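Local coordinates for protein Hpy188I (Helicobacter pylori, PDB 3OQG) that probably cleaves double-stranded DNA at a specific sequence, acting as a metal-dependent restriction endonuclease of the GIY-YIG family, at residues L43-V48 and V129-F134; E54-N59 and S97-K102; L71-V76 and T89-R94. All blocks are in the same frame, centred on the assembly; numbering follows the deposited sequence. Where two conformers were deposited one is given.

Contact 1 of 3, residues L43-V48 and V129-F134; sequences LLCELV and VQVYAF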
loop_
_atom_site.group_PDB
_atom_site.type_symbol
_atom_site.label_atom_id
_atom_site.label_comp_id
_atom_site.label_asym_id
_atom_site.label_seq_id
_atom_site.Cartn_x
_atom_site.Cartn_y
_atom_site.Cartn_z
ATOM N N LEU A 43 3.210 19.714 15.532
ATOM C CA LEU A 43 4.076 18.662 16.078
ATOM C C LEU A 43 3.245 17.560 16.733
ATOM O O LEU A 43 2.395 17.826 17.599
ATOM C CB LEU A 43 5.032 19.266 17.123
ATOM C CG LEU A 43 6.078 18.336 17.719
ATOM C CD1 LEU A 43 7.022 17.811 16.642
ATOM C CD2 LEU A 43 6.834 19.121 18.765
ATOM N N LEU A 44 3.509 16.324 16.323
ATOM C CA LEU A 44 2.728 15.169 16.776
ATOM C C LEU A 44 3.500 14.289 17.747
ATOM O O LEU A 44 2.967 13.886 18.773
ATOM C CB LEU A 44 2.265 14.353 15.560
ATOM C CG LEU A 44 1.470 13.078 15.861
ATOM C CD1 LEU A 44 0.190 13.366 16.637
ATOM C CD2 LEU A 44 1.192 12.302 14.553
ATOM N N CYS A 45 4.754 13.984 17.419
ATOM C CA CYS A 45 5.582 13.098 18.228
ATOM C C CYS A 45 7.009 13.195 17.729
ATOM O O CYS A 45 7.292 13.911 16.761
ATOM C CB CYS A 45 5.094 11.644 18.127
ATOM S SG CYS A 45 5.144 10.887 16.495
ATOM N N GLU A 46 7.900 12.489 18.400
ATOM C CA GLU A 46 9.268 12.332 17.945
ATOM C C GLU A 46 9.535 10.853 17.847
ATOM O O GLU A 46 8.953 10.047 18.610
ATOM C CB GLU A 46 10.262 12.952 18.921
ATOM C CG GLU A 46 10.324 14.424 18.863
ATOM C CD GLU A 46 11.143 14.999 19.966
ATOM O OE1 GLU A 46 10.905 14.607 21.148
ATOM O OE2 GLU A 46 12.019 15.844 19.657
ATOM N N LEU A 47 10.421 10.510 16.919
ATOM C CA LEU A 47 10.930 9.147 16.770
ATOM C C LEU A 47 12.374 9.094 17.277
ATOM O O LEU A 47 13.218 9.907 16.875
ATOM C CB LEU A 47 10.897 8.700 15.305
ATOM C CG LEU A 47 9.565 8.930 14.563
ATOM C CD1 LEU A 47 9.613 8.419 13.113
ATOM C CD2 LEU A 47 8.401 8.318 15.364
ATOM N N VAL A 48 12.628 8.138 18.155
ATOM C CA VAL A 48 13.938 7.976 18.765
ATOM C C VAL A 48 14.608 6.698 18.271
ATOM O O VAL A 48 14.106 5.594 18.548
ATOM C CB VAL A 48 13.812 7.895 20.289
ATOM C CG1 VAL A 48 15.196 7.826 20.897
ATOM C CG2 VAL A 48 12.998 9.075 20.841
ATOM N N VAL A 129 13.916 12.305 15.474
ATOM C CA VAL A 129 13.155 12.831 14.358
ATOM C C VAL A 129 11.896 13.490 14.871
ATOM O O VAL A 129 11.130 12.873 15.609
ATOM C CB VAL A 129 12.739 11.688 13.396
ATOM C CG1 VAL A 129 11.988 12.216 12.221
ATOM C CG2 VAL A 129 13.945 10.874 12.982
ATOM N N GLN A 130 11.662 14.740 14.492
ATOM C CA GLN A 130 10.407 15.385 14.793
ATOM C C GLN A 130 9.385 15.008 13.725
ATOM O O GLN A 130 9.686 15.066 12.502
ATOM C CB GLN A 130 10.567 16.901 14.911
ATOM C CG GLN A 130 11.341 17.354 16.147
ATOM C CD GLN A 130 12.824 17.022 16.103
ATOM O OE1 GLN A 130 13.499 17.346 15.133
ATOM N NE2 GLN A 130 13.331 16.349 17.134
ATOM N N VAL A 131 8.170 14.687 14.173
ATOM C CA VAL A 131 7.078 14.336 13.288
ATOM C C VAL A 131 5.975 15.388 13.413
ATOM O O VAL A 131 5.373 15.521 14.459
ATOM C CB VAL A 131 6.474 12.962 13.571
ATOM C CG1 VAL A 131 5.424 12.603 12.494
ATOM C CG2 VAL A 131 7.581 11.892 13.633
ATOM N N TYR A 132 5.769 16.131 12.340
ATOM C CA TYR A 132 4.666 17.096 12.236
ATOM C C TYR A 132 3.542 16.480 11.433
ATOM O O TYR A 132 3.790 15.713 10.487
ATOM C CB TYR A 132 5.148 18.400 11.587
ATOM C CG TYR A 132 6.206 19.158 12.347
ATOM C CD1 TYR A 132 5.871 20.216 13.201
ATOM C CD2 TYR A 132 7.551 18.868 12.190
ATOM C CE1 TYR A 132 6.851 20.937 13.894
ATOM C CE2 TYR A 132 8.521 19.558 12.914
ATOM C CZ TYR A 132 8.165 20.608 13.746
ATOM O OH TYR A 132 9.141 21.322 14.412
ATOM N N ALA A 133 2.304 16.791 11.807
ATOM C CA ALA A 133 1.154 16.118 11.196
ATOM C C ALA A 133 0.018 17.055 10.878
ATOM O O ALA A 133 -0.192 18.065 11.565
ATOM C CB ALA A 133 0.639 15.031 12.106
ATOM N N PHE A 134 -0.756 16.641 9.881
ATOM C CA PHE A 134 -1.990 17.299 9.463
ATOM C C PHE A 134 -3.031 16.215 9.323
ATOM O O PHE A 134 -2.770 15.214 8.638
ATOM C CB PHE A 134 -1.761 17.962 8.117
ATOM C CG PHE A 134 -3.034 18.345 7.407
ATOM C CD1 PHE A 134 -3.905 19.258 7.967
ATOM C CD2 PHE A 134 -3.353 17.783 6.169
ATOM C CE1 PHE A 134 -5.089 19.611 7.319
ATOM C CE2 PHE A 134 -4.531 18.141 5.519
ATOM C CZ PHE A 134 -5.394 19.054 6.098
#

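Contact 2 of 3, residues E54-N59 and S97-K102; sequences EKLEIN and SYNCGK. With nucleotides of chain C; nucleotides of chain D.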
loop_
_atom_site.group_PDB
_atom_site.type_symbol
_atom_site.label_atom_id
_atom_site.label_comp_id
_atom_site.label_asym_id
_atom_site.label_seq_id
_atom_site.Cartn_x
_atom_site.Cartn_y
_atom_site.Cartn_z
ATOM N N GLU A 54 17.298 -2.164 16.633
ATOM C CA GLU A 54 16.995 -1.956 15.198
ATOM C C GLU A 54 15.563 -1.489 15.004
ATOM O O GLU A 54 14.797 -2.061 14.226
ATOM C CB GLU A 54 17.276 -3.207 14.363
ATOM C CG GLU A 54 17.351 -2.918 12.855
ATOM C CD GLU A 54 17.686 -4.135 12.036
ATOM O OE1 GLU A 54 17.706 -5.270 12.591
ATOM O OE2 GLU A 54 17.950 -3.953 10.833
ATOM N N LYS A 55 15.209 -0.437 15.730
ATOM C CA LYS A 55 13.852 0.067 15.686
ATOM C C LYS A 55 13.829 1.515 16.098
ATOM O O LYS A 55 14.780 2.018 16.708
ATOM C CB LYS A 55 12.929 -0.734 16.624
ATOM C CG LYS A 55 13.156 -0.467 18.084
ATOM C CD LYS A 55 12.279 -1.333 18.976
ATOM C CE LYS A 55 10.771 -1.119 18.781
ATOM N NZ LYS A 55 9.928 -1.937 19.736
ATOM N N LEU A 56 12.701 2.146 15.807
ATOM C CA LEU A 56 12.354 3.473 16.270
ATOM C C LEU A 56 11.345 3.447 17.412
ATOM O O LEU A 56 10.310 2.787 17.336
ATOM C CB LEU A 56 11.726 4.252 15.140
ATOM C CG LEU A 56 12.566 4.347 13.867
ATOM C CD1 LEU A 56 11.711 4.737 12.660
ATOM C CD2 LEU A 56 13.712 5.298 14.086
ATOM N N GLU A 57 11.650 4.193 18.465
ATOM C CA GLU A 57 10.730 4.358 19.594
ATOM C C GLU A 57 9.975 5.655 19.394
ATOM O O GLU A 57 10.398 6.486 18.610
ATOM C CB GLU A 57 11.502 4.407 20.899
ATOM C CG GLU A 57 12.282 3.134 21.173
ATOM C CD GLU A 57 13.329 3.275 22.250
ATOM O OE1 GLU A 57 13.669 4.409 22.654
ATOM O OE2 GLU A 57 13.852 2.231 22.659
ATOM N N ILE A 58 8.854 5.830 20.094
ATOM C CA ILE A 58 8.024 7.039 19.920
ATOM C C ILE A 58 7.917 7.817 21.223
ATOM O O ILE A 58 7.591 7.239 22.292
ATOM C CB ILE A 58 6.583 6.710 19.437
ATOM C CG1 ILE A 58 6.599 6.052 18.052
ATOM C CG2 ILE A 58 5.663 7.963 19.425
ATOM C CD1 ILE A 58 5.290 5.370 17.703
ATOM N N ASN A 59 8.186 9.116 21.131
ATOM C CA ASN A 59 7.902 10.067 22.203
ATOM C C ASN A 59 6.613 10.768 21.807
ATOM O O ASN A 59 6.633 11.593 20.916
ATOM C CB ASN A 59 9.005 11.115 22.332
ATOM C CG ASN A 59 8.618 12.278 23.245
ATOM O OD1 ASN A 59 7.996 12.066 24.280
ATOM N ND2 ASN A 59 9.033 13.494 22.895
ATOM N N SER A 97 5.042 -0.109 11.141
ATOM C CA SER A 97 5.373 -0.471 9.754
ATOM C C SER A 97 6.827 -0.096 9.398
ATOM O O SER A 97 7.585 -0.931 8.891
ATOM C CB SER A 97 4.357 0.168 8.796
ATOM O OG SER A 97 4.585 -0.258 7.448
ATOM N N TYR A 98 7.257 1.134 9.661
ATOM C CA TYR A 98 8.692 1.486 9.470
ATOM C C TYR A 98 9.629 0.530 10.184
ATOM O O TYR A 98 10.693 0.165 9.659
ATOM C CB TYR A 98 8.981 2.912 9.929
ATOM C CG TYR A 98 8.554 3.956 8.929
ATOM C CD1 TYR A 98 9.100 3.986 7.653
ATOM C CD2 TYR A 98 7.626 4.935 9.265
ATOM C CE1 TYR A 98 8.746 4.949 6.753
ATOM C CE2 TYR A 98 7.260 5.911 8.357
ATOM C CZ TYR A 98 7.799 5.907 7.098
ATOM O OH TYR A 98 7.440 6.879 6.178
ATOM N N ASN A 99 9.248 0.100 11.388
ATOM C CA ASN A 99 10.064 -0.855 12.132
ATOM C C ASN A 99 10.173 -2.249 11.485
ATOM O O ASN A 99 10.936 -3.093 11.972
ATOM C CB ASN A 99 9.586 -0.951 13.582
ATOM C CG ASN A 99 9.990 0.245 14.396
ATOM O OD1 ASN A 99 10.947 0.954 14.035
ATOM N ND2 ASN A 99 9.278 0.488 15.522
ATOM N N CYS A 100 9.423 -2.473 10.400
ATOM C CA CYS A 100 9.602 -3.663 9.554
ATOM C C CYS A 100 10.799 -3.571 8.605
ATOM O O CYS A 100 11.143 -4.562 7.951
ATOM C CB CYS A 100 8.349 -3.936 8.735
ATOM S SG CYS A 100 6.921 -4.396 9.740
ATOM N N GLY A 101 11.415 -2.393 8.519
ATOM C CA GLY A 101 12.549 -2.165 7.634
ATOM C C GLY A 101 13.867 -2.772 8.072
ATOM O O GLY A 101 14.898 -2.214 7.787
ATOM N N LYS A 102 13.832 -3.903 8.768
ATOM C CA LYS A 102 15.041 -4.533 9.286
ATOM C C LYS A 102 15.854 -5.199 8.180
ATOM O O LYS A 102 15.312 -5.698 7.197
ATOM C CB LYS A 102 14.692 -5.547 10.397
ATOM C CG LYS A 102 13.994 -4.970 11.608
ATOM C CD LYS A 102 13.992 -6.013 12.686
ATOM C CE LYS A 102 13.235 -5.635 13.884
ATOM N NZ LYS A 102 13.439 -6.692 14.902
ATOM P P DA C 7 -0.965 3.078 5.597
ATOM O OP1 DA C 7 -2.214 3.869 5.620
ATOM O OP2 DA C 7 0.061 3.290 6.654
ATOM O "O5'" DA C 7 -1.352 1.534 5.605
ATOM C "C5'" DA C 7 -2.190 1.008 4.577
ATOM C "C4'" DA C 7 -2.599 -0.412 4.891
ATOM O "O4'" DA C 7 -1.459 -1.296 4.781
ATOM C "C3'" DA C 7 -3.192 -0.643 6.278
ATOM O "O3'" DA C 7 -4.333 -1.502 6.172
ATOM C "C2'" DA C 7 -2.064 -1.305 7.050
ATOM C "C1'" DA C 7 -1.269 -2.029 5.979
ATOM N N9 DA C 7 0.170 -2.069 6.249
ATOM C C8 DA C 7 1.023 -0.993 6.351
ATOM N N7 DA C 7 2.263 -1.323 6.614
ATOM C C5 DA C 7 2.232 -2.709 6.688
ATOM C C6 DA C 7 3.229 -3.665 6.952
ATOM N N6 DA C 7 4.510 -3.360 7.197
ATOM N N1 DA C 7 2.863 -4.965 6.957
ATOM C C2 DA C 7 1.577 -5.271 6.712
ATOM N N3 DA C 7 0.554 -4.467 6.456
ATOM C C4 DA C 7 0.949 -3.181 6.460
ATOM P P DT D 2 11.746 -11.914 13.961
ATOM O OP1 DT D 2 11.923 -13.373 14.162
ATOM O OP2 DT D 2 12.925 -11.057 13.683
ATOM O "O5'" DT D 2 10.693 -11.716 12.783
ATOM C "C5'" DT D 2 9.725 -12.726 12.499
ATOM C "C4'" DT D 2 8.700 -12.218 11.512
ATOM O "O4'" DT D 2 8.051 -11.037 12.009
ATOM C "C3'" DT D 2 9.202 -11.849 10.115
ATOM O "O3'" DT D 2 8.859 -12.927 9.231
ATOM C "C2'" DT D 2 8.452 -10.564 9.770
ATOM C "C1'" DT D 2 7.450 -10.412 10.901
ATOM N N1 DT D 2 7.101 -9.041 11.300
ATOM C C2 DT D 2 5.854 -8.561 10.972
ATOM O O2 DT D 2 5.057 -9.177 10.276
ATOM N N3 DT D 2 5.570 -7.321 11.486
ATOM C C4 DT D 2 6.401 -6.524 12.256
ATOM O O4 DT D 2 5.990 -5.446 12.684
ATOM C C5 DT D 2 7.720 -7.061 12.503
ATOM C C7 DT D 2 8.710 -6.235 13.271
ATOM C C6 DT D 2 8.000 -8.279 12.022
ATOM P P DT D 3 9.012 -12.755 7.639
ATOM O OP1 DT D 3 9.575 -14.035 7.147
ATOM O OP2 DT D 3 9.715 -11.485 7.328
ATOM O "O5'" DT D 3 7.505 -12.630 7.146
ATOM C "C5'" DT D 3 6.487 -13.403 7.771
ATOM C "C4'" DT D 3 5.119 -12.963 7.303
ATOM O "O4'" DT D 3 4.836 -11.613 7.763
ATOM C "C3'" DT D 3 4.905 -12.938 5.788
ATOM O "O3'" DT D 3 3.537 -13.268 5.527
ATOM C "C2'" DT D 3 5.162 -11.480 5.451
ATOM C "C1'" DT D 3 4.512 -10.794 6.646
ATOM N N1 DT D 3 5.019 -9.423 6.900
ATOM C C2 DT D 3 4.107 -8.396 7.030
ATOM O O2 DT D 3 2.901 -8.564 7.045
ATOM N N3 DT D 3 4.667 -7.152 7.146
ATOM C C4 DT D 3 6.014 -6.835 7.154
ATOM O O4 DT D 3 6.368 -5.650 7.212
ATOM C C5 DT D 3 6.914 -7.965 7.075
ATOM C C7 DT D 3 8.392 -7.727 7.121
ATOM C C6 DT D 3 6.377 -9.187 6.959
#

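Contact 3 of 3, residues L71-V76 and T89-R94; sequences LVYVFV and TPITKR. With nucleotides of chain C.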
loop_
_atom_site.group_PDB
_atom_site.type_symbol
_atom_site.label_atom_id
_atom_site.label_comp_id
_atom_site.label_asym_id
_atom_site.label_seq_id
_atom_site.Cartn_x
_atom_site.Cartn_y
_atom_site.Cartn_z
ATOM N N LEU A 71 -3.696 10.838 8.328
ATOM C CA LEU A 71 -2.837 12.011 8.466
ATOM C C LEU A 71 -1.827 12.097 7.323
ATOM O O LEU A 71 -1.465 11.089 6.705
ATOM C CB LEU A 71 -2.073 11.993 9.797
ATOM C CG LEU A 71 -0.993 10.923 10.030
ATOM C CD1 LEU A 71 0.025 11.379 11.127
ATOM C CD2 LEU A 71 -1.665 9.615 10.408
ATOM N N VAL A 72 -1.385 13.318 7.061
ATOM C CA VAL A 72 -0.154 13.563 6.353
ATOM C C VAL A 72 0.891 13.906 7.412
ATOM O O VAL A 72 0.609 14.635 8.375
ATOM C CB VAL A 72 -0.285 14.699 5.317
ATOM C CG1 VAL A 72 1.037 14.886 4.565
ATOM C CG2 VAL A 72 -1.428 14.418 4.352
ATOM N N TYR A 73 2.084 13.327 7.273
ATOM C CA TYR A 73 3.179 13.614 8.198
ATOM C C TYR A 73 4.440 14.071 7.495
ATOM O O TYR A 73 4.655 13.786 6.301
ATOM C CB TYR A 73 3.477 12.408 9.090
ATOM C CG TYR A 73 3.887 11.169 8.341
ATOM C CD1 TYR A 73 2.961 10.200 8.018
ATOM C CD2 TYR A 73 5.220 10.960 7.976
ATOM C CE1 TYR A 73 3.341 9.035 7.320
ATOM C CE2 TYR A 73 5.621 9.818 7.328
ATOM C CZ TYR A 73 4.689 8.865 6.985
ATOM O OH TYR A 73 5.075 7.744 6.309
ATOM N N VAL A 74 5.264 14.809 8.240
ATOM C CA VAL A 74 6.560 15.281 7.780
ATOM C C VAL A 74 7.572 14.884 8.835
ATOM O O VAL A 74 7.379 15.188 10.008
ATOM C CB VAL A 74 6.589 16.826 7.583
ATOM C CG1 VAL A 74 7.934 17.282 6.929
ATOM C CG2 VAL A 74 5.367 17.281 6.736
ATOM N N PHE A 75 8.609 14.161 8.412
ATOM C CA PHE A 75 9.745 13.784 9.248
ATOM C C PHE A 75 10.814 14.849 9.085
ATOM O O PHE A 75 11.288 15.113 7.965
ATOM C CB PHE A 75 10.324 12.439 8.800
ATOM C CG PHE A 75 9.517 11.222 9.211
ATOM C CD1 PHE A 75 8.321 11.317 9.924
ATOM C CD2 PHE A 75 9.958 9.958 8.843
ATOM C CE1 PHE A 75 7.609 10.177 10.323
ATOM C CE2 PHE A 75 9.244 8.816 9.226
ATOM C CZ PHE A 75 8.068 8.930 9.951
ATOM N N VAL A 76 11.208 15.444 10.202
ATOM C CA VAL A 76 12.184 16.534 10.193
ATOM C C VAL A 76 13.352 16.132 11.077
ATOM O O VAL A 76 13.164 15.691 12.226
ATOM C CB VAL A 76 11.539 17.847 10.679
ATOM C CG1 VAL A 76 12.565 19.012 10.721
ATOM C CG2 VAL A 76 10.365 18.186 9.791
ATOM N N THR A 89 -3.892 4.982 9.065
ATOM C CA THR A 89 -3.859 4.488 10.445
ATOM C C THR A 89 -3.320 5.601 11.358
ATOM O O THR A 89 -2.938 6.669 10.868
ATOM C CB THR A 89 -2.978 3.193 10.549
ATOM O OG1 THR A 89 -1.594 3.536 10.435
ATOM C CG2 THR A 89 -3.372 2.175 9.462
ATOM N N PRO A 90 -3.282 5.370 12.689
ATOM C CA PRO A 90 -2.552 6.311 13.553
ATOM C C PRO A 90 -1.047 6.271 13.319
ATOM O O PRO A 90 -0.537 5.302 12.763
ATOM C CB PRO A 90 -2.878 5.814 14.981
ATOM C CG PRO A 90 -4.074 4.954 14.826
ATOM C CD PRO A 90 -3.892 4.294 13.483
ATOM N N ILE A 91 -0.335 7.325 13.721
ATOM C CA ILE A 91 1.119 7.365 13.561
ATOM C C ILE A 91 1.815 6.135 14.151
ATOM O O ILE A 91 2.854 5.678 13.641
ATOM C CB ILE A 91 1.721 8.678 14.153
ATOM C CG1 ILE A 91 3.174 8.850 13.708
ATOM C CG2 ILE A 91 1.469 8.791 15.695
ATOM C CD1 ILE A 91 3.375 8.945 12.169
ATOM N N THR A 92 1.270 5.615 15.242
ATOM C CA THR A 92 1.901 4.515 15.947
ATOM C C THR A 92 2.005 3.285 15.039
ATOM O O THR A 92 3.037 2.625 15.008
ATOM C CB THR A 92 1.140 4.168 17.246
ATOM O OG1 THR A 92 -0.246 3.943 16.960
ATOM C CG2 THR A 92 1.276 5.310 18.243
ATOM N N LYS A 93 0.929 2.984 14.318
ATOM C CA LYS A 93 0.924 1.862 13.371
ATOM C C LYS A 93 1.867 2.113 12.182
ATOM O O LYS A 93 2.561 1.193 11.701
ATOM C CB LYS A 93 -0.504 1.546 12.910
ATOM C CG LYS A 93 -1.377 0.930 14.004
ATOM C CD LYS A 93 -2.642 0.386 13.376
ATOM C CE LYS A 93 -3.670 0.004 14.379
ATOM N NZ LYS A 93 -4.890 -0.490 13.661
ATOM N N ARG A 94 1.906 3.348 11.689
ATOM C CA ARG A 94 2.820 3.669 10.604
ATOM C C ARG A 94 4.268 3.488 11.051
ATOM O O ARG A 94 5.096 3.004 10.290
ATOM C CB ARG A 94 2.597 5.084 10.041
ATOM C CG ARG A 94 3.523 5.433 8.854
ATOM C CD ARG A 94 3.257 4.520 7.643
ATOM N NE ARG A 94 4.177 4.645 6.508
ATOM C CZ ARG A 94 5.251 3.880 6.306
ATOM N NH1 ARG A 94 5.594 2.965 7.169
ATOM N NH2 ARG A 94 5.969 4.023 5.192
ATOM P P DG C 6 4.423 6.274 2.517
ATOM O OP1 DG C 6 3.947 7.649 2.769
ATOM O OP2 DG C 6 5.739 5.832 3.048
ATOM O "O5'" DG C 6 3.297 5.259 3.000
ATOM C "C5'" DG C 6 2.123 5.092 2.209
ATOM C "C4'" DG C 6 1.418 3.806 2.564
ATOM O "O4'" DG C 6 2.237 2.657 2.237
ATOM C "C3'" DG C 6 1.062 3.666 4.046
ATOM O "O3'" DG C 6 -0.308 3.288 4.157
ATOM C "C2'" DG C 6 1.960 2.542 4.528
ATOM C "C1'" DG C 6 2.050 1.710 3.270
ATOM N N9 DG C 6 3.144 0.744 3.238
ATOM C C8 DG C 6 4.498 0.983 3.304
ATOM N N7 DG C 6 5.210 -0.112 3.321
ATOM C C5 DG C 6 4.272 -1.137 3.241
ATOM C C6 DG C 6 4.440 -2.549 3.237
ATOM O O6 DG C 6 5.491 -3.206 3.316
ATOM N N1 DG C 6 3.211 -3.207 3.143
ATOM C C2 DG C 6 1.988 -2.588 3.077
ATOM N N2 DG C 6 0.909 -3.387 3.010
ATOM N N3 DG C 6 1.822 -1.280 3.081
ATOM C C4 DG C 6 2.996 -0.623 3.171
#

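Contact 1 of 3, residues L43-V48 and V129-F134
The phenol ring of Tyr132 carries Leu43 on one face: CD1 of Leu43 stands 4.1 Å above the plane of the Tyr132 ring, over its centre, in a CH-pi contact. CG of Leu43 is anti to the backbone N, and the bend at chi2 (62°) brings this methyl back over the neighbouring strand. Tyr132 is also stacked with Tyr32. The other flat pair is Glu46 and Gln130, whose side chains run side by side in the same direction with carboxylate and amide planes 57° apart. NE2 of Gln130 donates to OE2 of Glu46 (2.9 Å), staying in its own amide plane and meeting the anti lone pair. OE1 of Glu46 accepts from Asn59 ND2, so this partly exposed carboxylate spans three strands. An amide suits position 130, since it can donate to the acid without adding charge.

The two segments are antiparallel neighbours inside the antiparallel sheet of the GIY-YIG fold, and a classic beta bulge interrupts their pairing. Leu44 and Cys45 both face Val131, whose O takes Leu44 N at 2.8 Å and, weakly, Cys45 N at 3.4 Å. Val131 N returns a bond to Cys45 O (2.8 Å), and Leu47 and Val129 form a regular hydrogen-bonded pair beyond it. The extra residue shifts the register by one and accentuates the twist, with local strand directions 149° apart.

Cys45, Leu47, Val129 and Val131 turn to the buried face, where CG2 of Val131 fits against CG of Leu47 (3.7 Å) and SG of Cys45 lies against Val131 CB. Compact apolar side chains suit this layer, which packs against Phe75 of the next strand and against helix 91-98. At the bulge, CD2 of Leu44 reaches CB of Ala133 (3.7 Å), the small alanine leaving room for the larger side chain.

Contact 2 of 3, residues E54-N59 and S97-K102
Strand 55-60, an outermost strand of the sheet, opens with a G1 beta bulge in which Glu54 and Lys55 both face Asn50, and its start is held by the turn after helix 91-98. Glu54, in a left-handed backbone conformation, extends its side chain obliquely across Lys102. Its OE2 lies 3.3 Å from CA of Lys102 and accepts from Val103 N and Gln120 NE2, so the acid meets the first turn of helix 103-108; OE1 and Lys102 NZ stay 5.1 Å apart, opposite charges without contact.

Lys55 lays CB against the amide of Asn99 while its ammonium end leads away. At Leu56 that amide imitates a strand: Asn99 OD1 accepts Leu56 N at 2.8 Å from above the carbonyl plane, and Asn99 ND2 returns a bond to a lone pair of Leu56 O at 3.1 Å. Asparagine suits this place, having donor and acceptor at one short tip. Leu56 CD1 touches Tyr98 CB loosely, at 4.3 Å.

The type I turn from Tyr98 to Gly101 faces the major groove, where Cys100 points at thymine bases; just before the turn, Ser97 OG donates to N7 of DA7 of chain C at 2.7 Å.

Contact 3 of 3, residues L71-V76 and T89-R94
This is a buried strand-to-helix contact near the centre of the chain, where the first turn of helix 91-98 leans on one face of strand 71-77, and it changes from apolar to polar as it nears the DNA. At the apolar end, Leu71 sends CD2 to within 3.2 Å of the carbonyl O of Thr89, a tight approach. Its other methyl, CD1, meets CD1 of Ile91 tip to tip at 4.3 Å. The same Ile91 methyl lies 4.4 Å from CD1 of Tyr73, so one isoleucine methyl serves both strand residues, and Leu44 and Met66 continue the apolar surround.

Tyr73 holds its ring in the crowded position between backbone N and carbonyl carbon (chi1 60°), which sends the phenol toward the helix. Its CE2 lies over one face of the Phe75 ring, offset toward the rim. The hydroxyl shares a hydrogen bond with Tyr98 OH and lies 3.2 Å from Arg94 NE, with ring and guanidinium planes 79° apart. Arg94, bent at chi2, crosses the tyrosine at about a right angle, its CG 3.9 Å from Tyr73 CE1, and then turns its guanidinium to the DNA backbone of chain C. NH2 donates to OP2 of DG6 of chain C at 2.8 Å in a nearly straight bond (162°), while C2' of the same nucleotide sits over one guanidinium face.

NH1 binds Asn115 OD1, and Tyr98 makes a cation-pi contact with the arginine; together they fix its rotation. The positive charge beside the phenol could favour loss of its proton. A tyrosine of the GIY strand facing an arginine of the following helix, close to the calcium ligand His86 and against a DNA phosphate, is consistent with the active site of the GIY-YIG nucleases.

Contacts 1 and 3 are buried and meet through strands 129-134 and 71-77, adjacent in the sheet, whereas contact 2 is only partly buried, at an outermost strand. Contacts 2 and 3 share helix 91-98: its first turn packs against the sheet, and its last residues and the turn beyond reach the bases. The chemistry follows this placement. Contact 1 rests on backbone bonds and aliphatic packing, contact 2 on a side-chain amide paired with a strand edge, and contact 3 on apolar packing that gives way to phosphate binding. Strands 42-50 and 55-60, neighbours in the sheet, join contacts 1 and 2, while Val76 N and Gln130 O join contacts 3 and 1.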